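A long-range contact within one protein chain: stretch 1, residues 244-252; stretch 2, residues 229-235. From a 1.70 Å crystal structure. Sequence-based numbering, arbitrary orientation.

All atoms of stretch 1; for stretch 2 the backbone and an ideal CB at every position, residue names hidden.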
ATOM      1  N   ALA B 244     -20.574   4.708   3.521  1.00 24.93           N
ATOM      2  CA  ALA B 244     -19.769   3.936   4.480  1.00 27.58           C
ATOM      3  C   ALA B 244     -19.876   2.454   4.158  1.00 21.52           C
ATOM      4  O   ALA B 244     -20.906   2.027   3.633  1.00 22.54           O
ATOM      5  CB  ALA B 244     -20.291   4.167   5.927  1.00 23.80           C
ATOM      6  N   SER B 245     -18.836   1.678   4.458  1.00 18.55           N
ATOM      7  CA  SER B 245     -18.877   0.226   4.249  1.00 17.79           C
ATOM      8  C   SER B 245     -18.074  -0.418   5.352  1.00 17.66           C
ATOM      9  O   SER B 245     -17.291   0.256   6.051  1.00 20.82           O
ATOM     10  CB  SER B 245     -18.300  -0.174   2.880  1.00 19.49           C
ATOM     11  OG  SER B 245     -16.923   0.206   2.821  1.00 24.00           O
ATOM     12  N   TRP B 246     -18.251  -1.725   5.550  1.00 18.08           N
ATOM     13  CA  TRP B 246     -17.524  -2.339   6.635  1.00 16.89           C
ATOM     14  C   TRP B 246     -17.456  -3.817   6.387  1.00 19.18           C
ATOM     15  O   TRP B 246     -18.248  -4.361   5.613  1.00 19.90           O
ATOM     16  CB  TRP B 246     -18.236  -2.070   8.007  1.00 17.38           C
ATOM     17  CG  TRP B 246     -19.724  -2.468   8.019  1.00 18.84           C
ATOM     18  CD1 TRP B 246     -20.273  -3.697   8.350  1.00 21.16           C
ATOM     19  CD2 TRP B 246     -20.806  -1.637   7.614  1.00 21.29           C
ATOM     20  NE1 TRP B 246     -21.660  -3.655   8.152  1.00 21.99           N
ATOM     21  CE2 TRP B 246     -21.994  -2.401   7.702  1.00 24.40           C
ATOM     22  CE3 TRP B 246     -20.893  -0.300   7.182  1.00 23.40           C
ATOM     23  CZ2 TRP B 246     -23.254  -1.868   7.368  1.00 24.35           C
ATOM     24  CZ3 TRP B 246     -22.143   0.230   6.856  1.00 26.30           C
ATOM     25  CH2 TRP B 246     -23.313  -0.562   6.951  1.00 25.57           C
ATOM     26  N   GLN B 247     -16.509  -4.473   7.053  1.00 17.94           N
ATOM     27  CA  GLN B 247     -16.372  -5.931   6.898  1.00 17.61           C
ATOM     28  C   GLN B 247     -16.029  -6.474   8.273  1.00 23.08           C
ATOM     29  O   GLN B 247     -15.198  -5.917   8.958  1.00 23.88           O
ATOM     30  CB  GLN B 247     -15.231  -6.276   5.929  1.00 18.62           C
ATOM     31  CG  GLN B 247     -15.235  -7.748   5.450  1.00 17.18           C
ATOM     32  CD  GLN B 247     -14.033  -8.075   4.563  1.00 21.14           C
ATOM     33  OE1 GLN B 247     -12.894  -7.707   4.900  1.00 22.44           O
ATOM     34  NE2 GLN B 247     -14.265  -8.799   3.458  1.00 18.95           N
ATOM     35  N   PRO B 248     -16.668  -7.577   8.701  1.00 22.29           N
ATOM     36  CA  PRO B 248     -17.691  -8.346   7.985  1.00 21.37           C
ATOM     37  C   PRO B 248     -19.086  -7.811   8.263  1.00 21.91           C
ATOM     38  O   PRO B 248     -19.332  -7.147   9.282  1.00 24.37           O
ATOM     39  CB  PRO B 248     -17.505  -9.757   8.538  1.00 23.33           C
ATOM     40  CG  PRO B 248     -17.226  -9.486  10.058  1.00 26.08           C
ATOM     41  CD  PRO B 248     -16.351  -8.175  10.023  1.00 19.75           C
ATOM     42  N   ALA B 249     -19.995  -8.058   7.339  1.00 19.86           N
ATOM     43  CA  ALA B 249     -21.388  -7.642   7.531  1.00 23.50           C
ATOM     44  C   ALA B 249     -21.941  -8.475   8.713  1.00 22.45           C
ATOM     45  O   ALA B 249     -21.620  -9.647   8.855  1.00 26.66           O
ATOM     46  CB  ALA B 249     -22.184  -7.935   6.269  1.00 23.57           C
ATOM     47  N   GLU B 250     -22.767  -7.865   9.548  1.00 24.61           N
ATOM     48  CA  GLU B 250     -23.303  -8.582  10.700  1.00 30.91           C
ATOM     49  C   GLU B 250     -24.589  -9.290  10.311  1.00 35.59           C
ATOM     50  O   GLU B 250     -25.693  -8.805  10.581  1.00 34.66           O
ATOM     51  CB  GLU B 250     -23.528  -7.596  11.841  1.00 32.98           C
ATOM     52  CG  GLU B 250     -22.194  -7.025  12.371  1.00 34.13           C
ATOM     53  CD  GLU B 250     -22.378  -6.120  13.599  1.00 43.28           C
ATOM     54  OE1 GLU B 250     -22.888  -4.986  13.442  1.00 40.71           O
ATOM     55  OE2 GLU B 250     -22.009  -6.559  14.718  1.00 40.92           O
ATOM     56  N   ILE B 251     -24.421 -10.416   9.622  1.00 28.69           N
ATOM     57  CA  ILE B 251     -25.532 -11.230   9.149  1.00 33.49           C
ATOM     58  C   ILE B 251     -25.370 -12.657   9.666  1.00 31.70           C
ATOM     59  O   ILE B 251     -24.282 -13.057  10.091  1.00 27.50           O
ATOM     60  CB  ILE B 251     -25.608 -11.242   7.582  1.00 33.92           C
ATOM     61  CG1 ILE B 251     -24.349 -11.915   6.997  1.00 34.44           C
ATOM     62  CG2 ILE B 251     -25.814  -9.809   7.071  1.00 26.02           C
ATOM     63  CD1 ILE B 251     -24.381 -12.072   5.453  1.00 29.81           C
ATOM     64  N   SER B 252     -26.454 -13.434   9.631  1.00 34.58           N
ATOM     65  CA  SER B 252     -26.396 -14.804  10.120  1.00 39.28           C
ATOM     66  C   SER B 252     -25.493 -15.677   9.290  1.00 38.50           C
ATOM     67  O   SER B 252     -25.211 -15.388   8.114  1.00 36.01           O
ATOM     68  CB  SER B 252     -27.790 -15.443  10.152  1.00 35.85           C
ATOM     69  OG  SER B 252     -28.327 -15.542   8.840  1.00 37.00           O
ATOM     70  N   UNK B 229     -14.081 -16.531  -1.929  1.00 18.89           N
ATOM     71  CA  UNK B 229     -15.003 -15.613  -1.305  1.00 21.55           C
ATOM     72  C   UNK B 229     -14.596 -14.906  -0.045  1.00 21.40           C
ATOM     73  O   UNK B 229     -14.451 -15.553   1.027  1.00 21.76           O
ATOM     74  CB  UNK B 229     -16.294 -16.376  -1.004  1.00 21.55           C
ATOM     75  N   UNK B 230     -14.401 -13.573  -0.127  1.00 19.33           N
ATOM     76  CA  UNK B 230     -14.043 -12.802   1.074  1.00 19.92           C
ATOM     77  C   UNK B 230     -15.307 -12.714   1.950  1.00 18.33           C
ATOM     78  O   UNK B 230     -16.432 -13.026   1.498  1.00 21.61           O
ATOM     79  CB  UNK B 230     -13.514 -11.412   0.714  1.00 19.92           C
ATOM     80  N   UNK B 231     -15.160 -12.238   3.183  1.00 19.12           N
ATOM     81  CA  UNK B 231     -16.346 -12.065   4.011  1.00 22.08           C
ATOM     82  C   UNK B 231     -17.230 -10.972   3.378  1.00 24.35           C
ATOM     83  O   UNK B 231     -16.728 -10.010   2.782  1.00 19.92           O
ATOM     84  CB  UNK B 231     -15.962 -11.704   5.447  1.00 22.08           C
ATOM     85  N   UNK B 232     -18.561 -11.095   3.482  1.00 22.21           N
ATOM     86  CA  UNK B 232     -19.461 -10.084   2.915  1.00 21.41           C
ATOM     87  C   UNK B 232     -19.145  -8.672   3.482  1.00 19.01           C
ATOM     88  O   UNK B 232     -18.755  -8.527   4.651  1.00 20.52           O
ATOM     89  CB  UNK B 232     -20.915 -10.459   3.207  1.00 21.41           C
ATOM     90  N   UNK B 233     -19.337  -7.652   2.661  1.00 20.73           N
ATOM     91  CA  UNK B 233     -19.088  -6.275   3.064  1.00 21.78           C
ATOM     92  C   UNK B 233     -20.418  -5.569   3.225  1.00 23.75           C
ATOM     93  O   UNK B 233     -21.190  -5.480   2.275  1.00 24.17           O
ATOM     94  CB  UNK B 233     -18.203  -5.548   2.050  1.00 21.78           C
ATOM     95  N   UNK B 234     -20.714  -5.073   4.426  1.00 20.92           N
ATOM     96  CA  UNK B 234     -21.950  -4.339   4.551  1.00 22.11           C
ATOM     97  C   UNK B 234     -21.797  -2.873   4.126  1.00 21.52           C
ATOM     98  O   UNK B 234     -20.676  -2.335   4.154  1.00 22.54           O
ATOM     99  CB  UNK B 234     -22.453  -4.421   5.994  1.00 22.11           C
ATOM    100  N   UNK B 235     -22.886  -2.215   3.721  1.00 22.07           N
ATOM    101  CA  UNK B 235     -22.791  -0.793   3.366  1.00 23.93           C
ATOM    102  C   UNK B 235     -24.144  -0.114   3.307  1.00 31.96           C
ATOM    103  O   UNK B 235     -25.173  -0.771   3.347  1.00 28.43           O
ATOM    104  CB  UNK B 235     -22.087  -0.633   2.017  1.00 23.93           C
TER

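Position 229 lies beyond the reach of stretch 1: no atom of that stretch comes within 5.5 Å of its ideal CB. The contact therefore sets no preference, and the residue is Phe 229.

At 230 the ideal CB points sideways and sits 3.9 Å from Gln 247 NE2. Phi of -73° and psi of 170° suit many residues, proline among them, and a compact side chain would fit. Pro 230 is found.

Position 231 points toward stretch 1, its ideal CB 3.9 Å from Gln 247 NE2 and 4.0 Å from Pro 248 CB. The backbone carbonyl is already engaged: Gln 247 NE2 donates to O of 231 at 2.8 Å. Because this bond needs only the backbone, a range of side chains is possible, provided that a long one can turn aside. Lys 231 does so; its CB packs 4.0 Å from Pro 248 CB, while its end leads away and NZ is hydrogen-bonded elsewhere in the structure.

At 232 phi is -56° and psi 147°, values open to proline. The ideal CB lies 4.2 Å from Ala 249 CB and 4.4 Å from Ile 251 CD1, an apolar setting for proline, alanine or a small aliphatic residue. Pro 232 places CB 4.1 Å from Ala 249 CB and CG 4.2 Å from Ile 251 CD1. Its O accepts from Ala 249 N at 3.0 Å.

The CA-to-CB bond of 233 points away overall, although the ideal CB is 3.8 Å from Trp 246 O. Extended angles (-108°/120°) favour a beta-branched residue without excluding others. Val 233, with chi1 t, brings CG1 to 3.9 Å from Ser 245 CB and CG2 to 4.0 Å from Gln 247 NE2.

Position 234 is the most restrictive. An ideal CB would fall 2.4 Å from Trp 246 NE1, a clash, so with this indole placement glycine is the clear choice. Gly 234 lets its CA approach to 3.9 Å from the centroid of the five-membered ring of Trp 246, over the face. Its antiparallel pairing comprises Trp 246 N to Gly 234 O at 2.9 Å and a weak return bond from Gly 234 N to Trp 246 O at 2.8 Å.

At 235 the ideal CB shares a sheet face with Ser 245, 3.9 Å from Ser 245 CB and 3.3 Å from Ala 244 O. Stretch 1 sets only this direction; polar, aromatic or aliphatic side chains could suit, and the visible atoms do not single out histidine. His 235 occupies it, with CA 4.0 Å from the centroid of the six-membered ring of Trp 246, while NE2 bonds elsewhere.

Stretch 2, residues 229-235: FPKPVGH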
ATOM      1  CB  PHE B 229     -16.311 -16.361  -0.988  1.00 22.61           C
ATOM      2  CG  PHE B 229     -16.993 -16.915  -2.216  1.00 23.60           C
ATOM      3  CD1 PHE B 229     -16.631 -18.167  -2.725  1.00 24.21           C
ATOM      4  CD2 PHE B 229     -17.923 -16.150  -2.888  1.00 21.09           C
ATOM      5  CE1 PHE B 229     -17.200 -18.641  -3.903  1.00 24.28           C
ATOM      6  CE2 PHE B 229     -18.505 -16.605  -4.076  1.00 25.59           C
ATOM      7  CZ  PHE B 229     -18.138 -17.857  -4.583  1.00 19.71           C
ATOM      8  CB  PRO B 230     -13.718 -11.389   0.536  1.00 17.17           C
ATOM      9  CG  PRO B 230     -13.255 -11.651  -0.885  1.00 15.89           C
ATOM     10  CD  PRO B 230     -14.205 -12.788  -1.364  1.00 18.75           C
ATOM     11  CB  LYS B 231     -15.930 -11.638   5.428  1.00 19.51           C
ATOM     12  CG  LYS B 231     -15.346 -12.755   6.238  1.00 24.41           C
ATOM     13  CD  LYS B 231     -16.543 -13.592   6.755  1.00 29.18           C
ATOM     14  CE  LYS B 231     -16.129 -14.653   7.723  1.00 41.35           C
ATOM     15  NZ  LYS B 231     -17.372 -15.266   8.319  1.00 33.34           N
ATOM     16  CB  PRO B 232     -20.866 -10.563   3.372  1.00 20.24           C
ATOM     17  CG  PRO B 232     -20.704 -12.042   3.470  1.00 19.51           C
ATOM     18  CD  PRO B 232     -19.310 -12.221   4.077  1.00 23.97           C
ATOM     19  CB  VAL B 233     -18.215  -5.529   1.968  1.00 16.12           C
ATOM     20  CG1 VAL B 233     -18.278  -4.005   2.135  1.00 20.33           C
ATOM     21  CG2 VAL B 233     -16.784  -6.026   2.071  1.00 19.30           C
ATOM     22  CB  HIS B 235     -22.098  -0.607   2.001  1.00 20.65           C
ATOM     23  CG  HIS B 235     -22.793  -1.295   0.862  1.00 29.38           C
ATOM     24  ND1 HIS B 235     -23.735  -0.667   0.076  1.00 27.21           N
ATOM     25  CD2 HIS B 235     -22.654  -2.548   0.356  1.00 30.96           C
ATOM     26  CE1 HIS B 235     -24.140  -1.498  -0.870  1.00 27.10           C
ATOM     27  NE2 HIS B 235     -23.502  -2.647  -0.724  1.00 27.82           N
TER
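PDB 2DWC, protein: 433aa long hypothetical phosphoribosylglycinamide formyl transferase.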